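Local coordinates for uncharacterized protein (Bacteroides vulgatus, PDB 4QB7) that probably forms part of the fimbrial tip, on cell-surface filaments that mediate adhesion and biofilm formation, at residues A[93-98]-A[160-165]; A[187-192]-A[243-248]; A[201-206]-A[222-227]; A[326-331]-A[339-344]. All blocks are in the same frame, centred on the assembly; numbering follows the deposited sequence.

Contact 1 of 4, residues A[93-98]-A[160-165]. With SO4 (sulfate ion), chain M.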
# COMPACT_ATOMS: atom_id res chain seq x y z
N PHE A 93 20.65 -8.72 8.65
CA PHE A 93 19.51 -7.95 9.11
C PHE A 93 18.39 -7.97 8.08
O PHE A 93 18.62 -8.12 6.88
CB PHE A 93 19.93 -6.50 9.41
CG PHE A 93 21.00 -6.38 10.48
CD1 PHE A 93 22.35 -6.47 10.15
CD2 PHE A 93 20.66 -6.17 11.81
CE1 PHE A 93 23.34 -6.39 11.14
CE2 PHE A 93 21.65 -6.08 12.80
CZ PHE A 93 22.98 -6.17 12.45
N PHE A 94 17.16 -7.84 8.60
CA PHE A 94 15.88 -7.65 7.92
C PHE A 94 15.09 -6.66 8.75
O PHE A 94 15.30 -6.57 9.96
CB PHE A 94 15.10 -8.98 7.74
CG PHE A 94 15.85 -10.03 6.98
CD1 PHE A 94 15.85 -10.04 5.58
CD2 PHE A 94 16.56 -11.02 7.65
CE1 PHE A 94 16.55 -11.02 4.88
CE2 PHE A 94 17.25 -12.02 6.94
CZ PHE A 94 17.26 -11.99 5.56
N ALA A 95 14.17 -5.93 8.13
CA ALA A 95 13.36 -4.96 8.85
C ALA A 95 12.02 -4.79 8.17
O ALA A 95 11.91 -5.04 6.97
CB ALA A 95 14.08 -3.62 8.93
N TYR A 96 11.00 -4.38 8.94
CA TYR A 96 9.65 -4.08 8.44
C TYR A 96 9.09 -2.87 9.21
O TYR A 96 9.59 -2.50 10.28
CB TYR A 96 8.69 -5.32 8.57
CG TYR A 96 8.21 -5.53 9.99
CD1 TYR A 96 9.02 -6.14 10.94
CD2 TYR A 96 6.99 -5.00 10.41
CE1 TYR A 96 8.64 -6.22 12.27
CE2 TYR A 96 6.61 -5.04 11.76
CZ TYR A 96 7.45 -5.65 12.68
OH TYR A 96 7.08 -5.75 14.00
N ALA A 97 8.05 -2.26 8.67
CA ALA A 97 7.37 -1.14 9.31
C ALA A 97 5.94 -1.04 8.78
O ALA A 97 5.69 -1.49 7.65
CB ALA A 97 8.13 0.17 9.13
N PRO A 98 4.98 -0.54 9.59
CA PRO A 98 5.13 0.00 10.96
C PRO A 98 5.35 -1.14 11.95
O PRO A 98 4.94 -2.26 11.67
CB PRO A 98 3.80 0.74 11.18
CG PRO A 98 2.82 -0.01 10.35
CD PRO A 98 3.58 -0.44 9.13
N VAL A 160 24.09 0.02 10.60
CA VAL A 160 23.22 -0.73 9.70
C VAL A 160 22.31 0.30 9.05
O VAL A 160 21.53 0.95 9.75
CB VAL A 160 22.45 -1.89 10.40
CG1 VAL A 160 21.71 -2.74 9.38
CG2 VAL A 160 23.40 -2.77 11.22
N GLN A 161 22.45 0.50 7.74
CA GLN A 161 21.58 1.45 7.05
C GLN A 161 20.43 0.71 6.38
O GLN A 161 20.63 -0.00 5.39
CB GLN A 161 22.33 2.30 6.02
CG GLN A 161 21.40 3.39 5.48
CD GLN A 161 21.88 4.10 4.26
OE1 GLN A 161 22.31 3.49 3.27
NE2 GLN A 161 21.72 5.42 4.26
N PHE A 162 19.21 0.92 6.89
CA PHE A 162 18.01 0.32 6.34
C PHE A 162 17.49 1.20 5.22
O PHE A 162 17.64 2.41 5.26
CB PHE A 162 16.96 0.10 7.44
CG PHE A 162 17.42 -0.81 8.55
CD1 PHE A 162 17.33 -2.20 8.41
CD2 PHE A 162 17.95 -0.29 9.73
CE1 PHE A 162 17.79 -3.04 9.43
CE2 PHE A 162 18.41 -1.14 10.74
CZ PHE A 162 18.34 -2.51 10.58
N LYS A 163 16.92 0.56 4.21
CA LYS A 163 16.36 1.12 2.99
C LYS A 163 15.04 0.40 2.82
O LYS A 163 15.04 -0.78 2.51
CB LYS A 163 17.35 0.83 1.84
CG LYS A 163 17.52 1.86 0.74
CD LYS A 163 19.02 1.87 0.42
CE LYS A 163 19.42 2.34 -0.95
NZ LYS A 163 20.89 2.60 -1.02
N PHE A 164 13.93 1.06 3.16
CA PHE A 164 12.61 0.45 3.12
C PHE A 164 11.95 0.56 1.76
O PHE A 164 11.99 1.62 1.13
CB PHE A 164 11.72 1.10 4.18
CG PHE A 164 12.13 0.69 5.58
CD1 PHE A 164 11.83 -0.58 6.06
CD2 PHE A 164 12.79 1.58 6.42
CE1 PHE A 164 12.20 -0.96 7.35
CE2 PHE A 164 13.19 1.19 7.70
CZ PHE A 164 12.87 -0.07 8.17
N SER A 165 11.33 -0.54 1.31
CA SER A 165 10.60 -0.58 0.04
C SER A 165 9.14 -0.83 0.30
O SER A 165 8.80 -1.54 1.23
CB SER A 165 11.17 -1.67 -0.86
OG SER A 165 12.32 -1.22 -1.55
S SO4 M . 23.21 7.92 1.68
O1 SO4 M . 23.54 9.16 0.97
O2 SO4 M . 23.37 6.76 0.79
O3 SO4 M . 24.11 7.77 2.83
O4 SO4 M . 21.83 8.01 2.15

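Contact 2 of 4, residues A[187-192]-A[243-248]. With SO4 (sulfate ion), chain F; SO4 (sulfate ion), chain K; SO4 (sulfate ion), chain C.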
# COMPACT_ATOMS: atom_id res chain seq x y z
N LYS A 187 -23.54 19.64 -15.58
CA LYS A 187 -22.43 19.25 -14.71
C LYS A 187 -22.53 17.75 -14.40
O LYS A 187 -23.61 17.17 -14.53
CB LYS A 187 -22.39 20.12 -13.43
CG LYS A 187 -22.15 21.62 -13.77
CD LYS A 187 -21.93 22.52 -12.62
CE LYS A 187 -21.74 23.95 -13.06
NZ LYS A 187 -20.49 24.15 -13.85
N ILE A 188 -21.40 17.11 -14.10
CA ILE A 188 -21.36 15.69 -13.72
C ILE A 188 -20.84 15.63 -12.30
O ILE A 188 -19.80 16.23 -11.99
CB ILE A 188 -20.53 14.75 -14.66
CG1 ILE A 188 -20.99 14.80 -16.08
CG2 ILE A 188 -20.55 13.28 -14.15
CD1 ILE A 188 -20.10 13.99 -16.98
N PHE A 189 -21.54 14.87 -11.45
CA PHE A 189 -21.18 14.66 -10.04
C PHE A 189 -21.03 13.18 -9.73
O PHE A 189 -21.94 12.40 -10.03
CB PHE A 189 -22.23 15.30 -9.12
CG PHE A 189 -22.40 16.78 -9.31
CD1 PHE A 189 -21.55 17.68 -8.67
CD2 PHE A 189 -23.42 17.28 -10.11
CE1 PHE A 189 -21.71 19.06 -8.85
CE2 PHE A 189 -23.59 18.66 -10.26
CZ PHE A 189 -22.76 19.54 -9.61
N VAL A 190 -19.90 12.78 -9.14
CA VAL A 190 -19.70 11.38 -8.74
C VAL A 190 -20.17 11.27 -7.28
O VAL A 190 -19.81 12.12 -6.45
CB VAL A 190 -18.26 10.88 -8.99
CG1 VAL A 190 -18.02 9.52 -8.32
CG2 VAL A 190 -17.98 10.81 -10.49
N THR A 191 -21.03 10.27 -6.99
CA THR A 191 -21.65 10.11 -5.67
C THR A 191 -21.28 8.79 -4.99
O THR A 191 -21.53 8.62 -3.80
CB THR A 191 -23.17 10.21 -5.84
OG1 THR A 191 -23.58 9.21 -6.79
CG2 THR A 191 -23.63 11.58 -6.37
N GLY A 192 -20.74 7.85 -5.74
CA GLY A 192 -20.42 6.54 -5.19
C GLY A 192 -19.39 5.79 -6.01
O GLY A 192 -19.24 6.05 -7.21
N TRP A 243 -28.36 24.48 -8.85
CA TRP A 243 -29.69 24.47 -9.48
C TRP A 243 -30.65 23.47 -8.82
O TRP A 243 -31.33 22.74 -9.51
CB TRP A 243 -29.58 24.14 -11.00
CG TRP A 243 -28.47 24.84 -11.72
CD1 TRP A 243 -28.22 26.18 -11.73
CD2 TRP A 243 -27.50 24.24 -12.59
NE1 TRP A 243 -27.12 26.45 -12.52
CE2 TRP A 243 -26.68 25.29 -13.09
CE3 TRP A 243 -27.25 22.93 -13.02
CZ2 TRP A 243 -25.62 25.05 -13.97
CZ3 TRP A 243 -26.20 22.70 -13.90
CH2 TRP A 243 -25.39 23.75 -14.35
N GLY A 244 -30.70 23.45 -7.49
CA GLY A 244 -31.52 22.52 -6.72
C GLY A 244 -30.84 21.21 -6.38
O GLY A 244 -31.29 20.49 -5.48
N TYR A 245 -29.76 20.86 -7.09
CA TYR A 245 -29.01 19.62 -6.85
C TYR A 245 -28.19 19.80 -5.59
O TYR A 245 -27.37 20.71 -5.55
CB TYR A 245 -28.13 19.24 -8.07
CG TYR A 245 -27.32 17.99 -7.86
CD1 TYR A 245 -27.85 16.73 -8.15
CD2 TYR A 245 -26.02 18.04 -7.34
CE1 TYR A 245 -27.10 15.57 -7.97
CE2 TYR A 245 -25.28 16.88 -7.13
CZ TYR A 245 -25.81 15.66 -7.48
OH TYR A 245 -25.06 14.53 -7.32
N ASN A 246 -28.42 18.98 -4.55
CA ASN A 246 -27.70 19.15 -3.31
C ASN A 246 -27.24 17.83 -2.65
O ASN A 246 -27.12 17.73 -1.42
CB ASN A 246 -28.51 19.99 -2.33
CG ASN A 246 -29.71 19.33 -1.75
OD1 ASN A 246 -30.23 18.34 -2.28
ND2 ASN A 246 -30.16 19.87 -0.64
N LYS A 247 -26.86 16.88 -3.47
CA LYS A 247 -26.32 15.60 -3.04
C LYS A 247 -24.83 15.76 -2.68
O LYS A 247 -24.12 16.50 -3.35
CB LYS A 247 -26.55 14.60 -4.21
CG LYS A 247 -26.20 13.15 -3.97
CD LYS A 247 -27.28 12.37 -3.26
CE LYS A 247 -26.73 11.00 -2.98
NZ LYS A 247 -27.40 10.36 -1.82
N SER A 248 -24.36 15.10 -1.61
CA SER A 248 -22.93 15.11 -1.23
C SER A 248 -22.20 14.36 -2.34
O SER A 248 -22.54 13.20 -2.63
CB SER A 248 -22.72 14.45 0.14
OG SER A 248 -21.36 14.39 0.55
S SO4 F . -26.11 12.66 0.53
O1 SO4 F . -26.18 14.08 0.17
O2 SO4 F . -24.96 12.00 -0.13
O3 SO4 F . -25.94 12.55 1.98
O4 SO4 F . -27.32 11.96 0.13
S SO4 K . -25.16 7.25 -4.61
O1 SO4 K . -25.48 8.29 -5.51
O2 SO4 K . -26.17 6.23 -4.75
O3 SO4 K . -23.89 6.72 -4.99
O4 SO4 K . -25.11 7.79 -3.21
S SO4 C . -31.05 16.03 -5.47
O1 SO4 C . -31.32 16.03 -6.92
O2 SO4 C . -29.92 15.16 -5.21
O3 SO4 C . -30.66 17.40 -5.12
O4 SO4 C . -32.26 15.59 -4.71

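Contact 3 of 4, residues A[201-206]-A[222-227]. With SO4 (sulfate ion), chain Q.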
# COMPACT_ATOMS: atom_id res chain seq x y z
N THR A 201 -9.08 -13.41 -7.00
CA THR A 201 -8.02 -12.57 -7.57
C THR A 201 -7.25 -11.75 -6.53
O THR A 201 -6.03 -11.78 -6.55
CB THR A 201 -8.65 -11.62 -8.63
OG1 THR A 201 -9.36 -12.39 -9.60
CG2 THR A 201 -7.62 -10.75 -9.33
N LEU A 202 -7.95 -10.97 -5.70
CA LEU A 202 -7.38 -10.04 -4.73
C LEU A 202 -7.38 -10.61 -3.32
O LEU A 202 -8.44 -10.83 -2.74
CB LEU A 202 -8.18 -8.71 -4.77
CG LEU A 202 -7.57 -7.51 -4.04
CD1 LEU A 202 -6.24 -7.10 -4.66
CD2 LEU A 202 -8.51 -6.34 -4.04
N TYR A 203 -6.17 -10.80 -2.75
CA TYR A 203 -6.03 -11.31 -1.40
C TYR A 203 -6.40 -10.26 -0.37
O TYR A 203 -6.05 -9.08 -0.55
CB TYR A 203 -4.57 -11.75 -1.10
CG TYR A 203 -4.02 -12.90 -1.90
CD1 TYR A 203 -4.81 -14.01 -2.20
CD2 TYR A 203 -2.68 -12.94 -2.28
CE1 TYR A 203 -4.31 -15.08 -2.92
CE2 TYR A 203 -2.16 -14.02 -3.02
CZ TYR A 203 -2.99 -15.08 -3.33
OH TYR A 203 -2.52 -16.15 -4.06
N ASN A 204 -7.02 -10.70 0.73
CA ASN A 204 -7.26 -9.78 1.84
C ASN A 204 -6.27 -10.15 2.95
O ASN A 204 -5.99 -9.34 3.82
CB ASN A 204 -8.70 -9.79 2.32
CG ASN A 204 -9.10 -11.03 3.03
OD1 ASN A 204 -8.83 -12.14 2.59
ND2 ASN A 204 -9.67 -10.86 4.20
N LYS A 205 -5.73 -11.38 2.88
CA LYS A 205 -4.75 -11.92 3.82
C LYS A 205 -3.73 -12.72 3.01
O LYS A 205 -4.13 -13.47 2.14
CB LYS A 205 -5.45 -12.76 4.90
CG LYS A 205 -4.66 -12.84 6.20
CD LYS A 205 -5.27 -13.82 7.21
CE LYS A 205 -4.64 -13.72 8.58
NZ LYS A 205 -5.35 -14.57 9.56
N ALA A 206 -2.41 -12.51 3.25
CA ALA A 206 -1.36 -13.21 2.47
C ALA A 206 -0.00 -13.24 3.21
O ALA A 206 0.20 -12.52 4.20
CB ALA A 206 -1.20 -12.55 1.10
N ALA A 222 -6.24 -20.06 0.46
CA ALA A 222 -6.10 -18.65 0.13
C ALA A 222 -7.27 -17.85 0.67
O ALA A 222 -8.40 -18.35 0.70
CB ALA A 222 -6.01 -18.48 -1.37
N SER A 223 -7.00 -16.60 1.12
CA SER A 223 -8.00 -15.69 1.66
C SER A 223 -8.17 -14.53 0.71
O SER A 223 -7.21 -13.82 0.43
CB SER A 223 -7.60 -15.21 3.05
OG SER A 223 -8.69 -14.60 3.73
N TYR A 224 -9.37 -14.36 0.18
CA TYR A 224 -9.64 -13.32 -0.80
C TYR A 224 -10.67 -12.32 -0.39
O TYR A 224 -11.51 -12.62 0.46
CB TYR A 224 -10.21 -13.98 -2.07
CG TYR A 224 -9.29 -14.92 -2.79
CD1 TYR A 224 -8.27 -14.45 -3.61
CD2 TYR A 224 -9.49 -16.30 -2.73
CE1 TYR A 224 -7.42 -15.32 -4.29
CE2 TYR A 224 -8.64 -17.18 -3.40
CZ TYR A 224 -7.61 -16.68 -4.18
OH TYR A 224 -6.77 -17.54 -4.87
N PHE A 225 -10.67 -11.16 -1.07
CA PHE A 225 -11.77 -10.22 -1.13
C PHE A 225 -12.69 -10.87 -2.19
O PHE A 225 -12.20 -11.15 -3.30
CB PHE A 225 -11.31 -8.82 -1.56
CG PHE A 225 -10.68 -7.96 -0.49
CD1 PHE A 225 -11.45 -7.44 0.55
CD2 PHE A 225 -9.35 -7.57 -0.59
CE1 PHE A 225 -10.88 -6.61 1.52
CE2 PHE A 225 -8.79 -6.73 0.38
CZ PHE A 225 -9.56 -6.26 1.42
N SER A 226 -13.93 -11.24 -1.84
CA SER A 226 -14.79 -11.94 -2.80
C SER A 226 -16.14 -11.27 -2.95
O SER A 226 -17.05 -11.81 -3.61
CB SER A 226 -14.97 -13.40 -2.38
OG SER A 226 -15.60 -13.52 -1.11
N THR A 227 -16.29 -10.09 -2.35
CA THR A 227 -17.53 -9.29 -2.40
C THR A 227 -17.16 -7.87 -2.76
O THR A 227 -16.02 -7.46 -2.53
CB THR A 227 -18.26 -9.35 -1.04
OG1 THR A 227 -17.38 -8.88 -0.00
CG2 THR A 227 -18.78 -10.74 -0.71
S SO4 Q . 0.58 -17.88 -4.80
O1 SO4 Q . 0.08 -18.07 -6.17
O2 SO4 Q . 0.14 -18.98 -3.93
O3 SO4 Q . 2.05 -17.82 -4.82
O4 SO4 Q . 0.07 -16.61 -4.30
O HOH W 1 -10.69 -11.52 -5.62
O HOH W 2 -4.35 -15.64 0.62

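Contact 4 of 4, residues A[326-331]-A[339-344]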
# COMPACT_ATOMS: atom_id res chain seq x y z
N THR A 326 -2.81 5.45 -10.76
CA THR A 326 -3.83 6.50 -10.86
C THR A 326 -4.69 6.14 -12.03
O THR A 326 -4.18 6.07 -13.16
CB THR A 326 -3.25 7.93 -11.03
OG1 THR A 326 -2.38 8.25 -9.95
CG2 THR A 326 -4.36 8.98 -11.19
N TYR A 327 -5.98 5.87 -11.79
CA TYR A 327 -6.88 5.55 -12.90
C TYR A 327 -7.59 6.80 -13.36
O TYR A 327 -8.16 7.53 -12.54
CB TYR A 327 -7.91 4.50 -12.50
CG TYR A 327 -7.33 3.20 -12.01
CD1 TYR A 327 -6.62 2.36 -12.87
CD2 TYR A 327 -7.55 2.76 -10.71
CE1 TYR A 327 -6.07 1.16 -12.42
CE2 TYR A 327 -7.03 1.54 -10.25
CZ TYR A 327 -6.28 0.75 -11.11
OH TYR A 327 -5.77 -0.45 -10.68
N VAL A 328 -7.53 7.08 -14.67
CA VAL A 328 -8.24 8.22 -15.23
C VAL A 328 -9.39 7.65 -16.05
O VAL A 328 -9.15 6.91 -17.01
CB VAL A 328 -7.33 9.19 -16.02
CG1 VAL A 328 -8.13 10.36 -16.60
CG2 VAL A 328 -6.19 9.68 -15.14
N LEU A 329 -10.62 7.96 -15.64
CA LEU A 329 -11.89 7.53 -16.25
C LEU A 329 -12.51 8.63 -17.09
O LEU A 329 -12.75 9.73 -16.58
CB LEU A 329 -12.91 7.14 -15.16
CG LEU A 329 -12.85 5.80 -14.47
CD1 LEU A 329 -11.46 5.48 -13.90
CD2 LEU A 329 -13.87 5.77 -13.38
N THR A 330 -12.76 8.32 -18.38
CA THR A 330 -13.38 9.26 -19.30
C THR A 330 -14.79 8.77 -19.56
O THR A 330 -14.98 7.70 -20.13
CB THR A 330 -12.56 9.44 -20.60
OG1 THR A 330 -11.26 9.92 -20.28
CG2 THR A 330 -13.22 10.43 -21.56
N ILE A 331 -15.78 9.56 -19.13
CA ILE A 331 -17.18 9.23 -19.38
C ILE A 331 -17.53 9.74 -20.77
O ILE A 331 -17.43 10.94 -21.02
CB ILE A 331 -18.10 9.80 -18.27
CG1 ILE A 331 -17.62 9.34 -16.86
CG2 ILE A 331 -19.53 9.39 -18.56
CD1 ILE A 331 -18.37 9.95 -15.73
N THR A 339 -14.06 4.74 -20.41
CA THR A 339 -12.75 4.16 -20.73
C THR A 339 -11.76 4.52 -19.63
O THR A 339 -11.93 5.53 -18.97
CB THR A 339 -12.29 4.57 -22.13
OG1 THR A 339 -12.17 5.97 -22.20
CG2 THR A 339 -13.23 4.11 -23.20
N VAL A 340 -10.74 3.65 -19.41
CA VAL A 340 -9.78 3.80 -18.32
C VAL A 340 -8.35 3.89 -18.81
O VAL A 340 -7.96 3.15 -19.71
CB VAL A 340 -9.93 2.61 -17.30
CG1 VAL A 340 -9.00 2.75 -16.10
CG2 VAL A 340 -11.36 2.48 -16.83
N GLU A 341 -7.57 4.76 -18.18
CA GLU A 341 -6.12 4.88 -18.36
C GLU A 341 -5.48 4.57 -17.04
O GLU A 341 -5.81 5.21 -16.03
CB GLU A 341 -5.68 6.28 -18.83
CG GLU A 341 -6.30 6.83 -20.10
CD GLU A 341 -5.95 8.28 -20.34
OE1 GLU A 341 -4.79 8.55 -20.74
OE2 GLU A 341 -6.80 9.17 -20.09
N ASP A 342 -4.58 3.60 -17.02
CA ASP A 342 -3.83 3.25 -15.81
C ASP A 342 -2.50 3.99 -15.87
O ASP A 342 -1.60 3.60 -16.61
CB ASP A 342 -3.64 1.72 -15.74
CG ASP A 342 -3.09 1.14 -14.46
OD1 ASP A 342 -2.66 1.92 -13.58
OD2 ASP A 342 -3.09 -0.10 -14.33
N ASN A 343 -2.41 5.10 -15.16
CA ASN A 343 -1.16 5.85 -15.11
C ASN A 343 -0.33 5.32 -13.96
O ASN A 343 -0.77 5.37 -12.80
CB ASN A 343 -1.43 7.34 -14.98
CG ASN A 343 -2.21 7.90 -16.14
OD1 ASN A 343 -3.12 8.69 -15.96
ND2 ASN A 343 -1.87 7.52 -17.36
N MSE A 344 0.84 4.74 -14.27
CA MSE A 344 1.66 4.12 -13.22
C MSE A 344 2.95 4.88 -12.93
O MSE A 344 3.53 5.51 -13.80
CB MSE A 344 2.01 2.67 -13.60
CG MSE A 344 0.80 1.84 -14.01
SE MSE A 344 1.46 0.25 -14.81
CE MSE A 344 0.05 -0.33 -15.67
O HOH W 3 -9.47 8.12 -19.79

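Contact 1 of 4, residues A[93-98]-A[160-165]
F93 and V160 meet across two strands, 90-97 and 159-178, of the curled mixed sheet of this fimbrillin-like protein, a member of the transthyretin clan. The strands are next-but-one neighbours: strand 141-143 runs between them and pairs with both, so the two segments share no hydrogen bond, and the axes of 93-97 and 160-162 come within 8.9 Å, at a crossing angle of -38°. What joins them is a tight row of apolar groups. V160 CG2 lies over one face of the F93 ring, a CH-pi contact with CG2 3.8 Å from the ring centroid and displaced toward the rim. V160 CG1, anti to the backbone N (chi1 -172°), reaches F93 CG at 3.9 Å and also stands over a face of the F162 ring, so one valine serves two phenylalanines. Further along, the methyl of A95 is shared by two rings, its CB 3.6 Å from F162 CD1 and 3.6 Å from F164 CE1; F40 meets both of those rings edge-to-face. An alanine in place of F93 would probably leave V160 CG2 without its aromatic partner and open a gap in this row. The solvent side is looser: Q161, partly exposed, makes no contact with 93-98, and its NE2 makes weak hydrogen bonds to D17 OD2 and to O4 of a sulfate. At the far end of the row, Y96 N lies in the plane of the F164 ring, at its edge, 4.0 Å from CE1.

Contact 2 of 4, residues A[187-192]-A[243-248]
From K187 to T191 and from W243 to S248 the two backbones run in similar directions, 25° apart, without a hydrogen bond between them, and their nearest alpha carbons, CA of T191 and CA of S248, are 6.8 Å apart. Side chains therefore make the contact. F189 and Y245 form an offset stack, centroids 4.6 Å apart and planes 17° from parallel, in which the two side chains run in opposite senses and Y245 CE2 comes over one face of the F189 ring. The Y245 hydroxyl ends beside F189 CB and T191 CG2 while bonding to the carboxylate of D292. Strand 186-196 belongs to an antiparallel sheet of this fimbrillin-like protein, pairing with 286-296 and 250-251, and the loop 243-248 lies against the face carrying K187, F189 and T191, with I188 and V190 turned away. T191 and G192 both face N290 in a classic beta bulge. At one end of the contact the K187 chain passes roughly perpendicular to W243, CE lying 3.9 Å from CH2. At the other, T191 CG2 packs 3.9 Å from K247 CG. Sulfate ions, probably from the crystallisation liquor, lie beside the loop: one accepts a bond from S248 N, 2.7 Å from its O1, and another from N246 N, 2.8 Å from its O3. A third sits at the strand, by T191 and G192, where its modelled approach to T191 OG1 is too short to be relied on.

Contact 3 of 4, residues A[201-206]-A[222-227]
Y203 and Y224 both hold CG anti to the carbonyl carbon (chi1 -65° and -63°); although their CB bonds diverge, the side chains come to lie side by side, pointing the same way, across a short, weakly bonded antiparallel beta pairing. Y203 and Y224 form its non-hydrogen-bonded pair, close to the corner at N204 and K205 where strand 203-209 turns. The rings are oblique to each other, planes 32° apart, with Y203 CE1 3.4 Å from Y224 CE1; A222 CB lies beside the same Y203 atom, and the Y203 hydroxyl bonds to a sulfate oxygen. A serine in place of Y203 would probably leave the Y224 ring and the A222 methyl without this neighbour and open a gap beside them. Two backbone bonds flank the pair. F225 N gives a bond of 2.8 Å to L202 O, whereas N204 N approaches S223 O from above the carbonyl plane, at 3.1 Å. Where direct pairing gives out, water takes over: one molecule links L202 N to F225 O, and a second accepts from S223 N at 2.9 Å and donates to K205 O at 2.7 Å. That second water also sits over one face of the Y203 ring, toward its rim. On the more buried side, L202 CD2 packs 3.8 Å from F225 CD2, and both residues touch F270 of strand 259-270. N204 CB lies over the centre of the F225 ring in a CH-pi contact, 3.6 Å from the centroid.

Contact 4 of 4, residues A[326-331]-A[339-344]
Y327 and D342 lie side by side and point the same way from adjacent strands, the phenol ring and the carboxylate turned 51° against each other. Y327 CE1 comes 3.6 Å from D342 CG. D342 has CG anti to its backbone N (chi1 -170°), which sets the carboxyl carbon alongside the ring. Both polar ends converge on one group, since Y327 OH and D342 OD2 each hydrogen-bond to T318 OG1, while D342 OD1 bonds to H325 ND1; these partners hold the carboxylate by both oxygens and would probably favour its charged form. V340 and Y327 cross obliquely on the same face, V340 CG1 lying 4.0 Å from Y327 CD1, and L329 runs alongside V340, with CD1 4.2 Å from V340 CG2.

The other face carries T326, V328, T330, T339, E341 and N343. Here V328 and E341 point the same way, V328 CG1 3.9 Å from E341 OE2, and N343 OD1 approaches V328 CG2. A water bridges three groups: it donates to V328 O and to E341 OE2, and accepts from T330 OG1 at 2.6 Å. Between the two faces runs a regular antiparallel ladder of six backbone bonds, two in each of the pairs T326-N343, V328-E341 and T330-T339; N343 N to T326 O, for example, is 2.8 Å. The two strands make a beta hairpin. Its first strand, 323-331, lies between 338-346 and strand 159-178, with which it runs parallel; L329 rests on I174 of that strand and I331 on V176.

Overall arrangement
Strand 159-178 is the common thread: its start supplies one side of contact 1, and further along it pairs with strand 323-331 of contact 4, so both belong to the same mixed sheet although their centres are 33 Å apart, on opposite sides of the chain's centre. Contact 2 belongs to a separate antiparallel sheet, yet touches contact 4, I188 CG2 lying 4.3 Å from I331 CD1. Contact 3 is nested in the chain between the two segments of contact 2, but its nearest atoms are about 14 Å from that contact and about 9 Å from contact 4. Contacts 1 and 2, 45 Å apart between centres, show how elongated the molecule is.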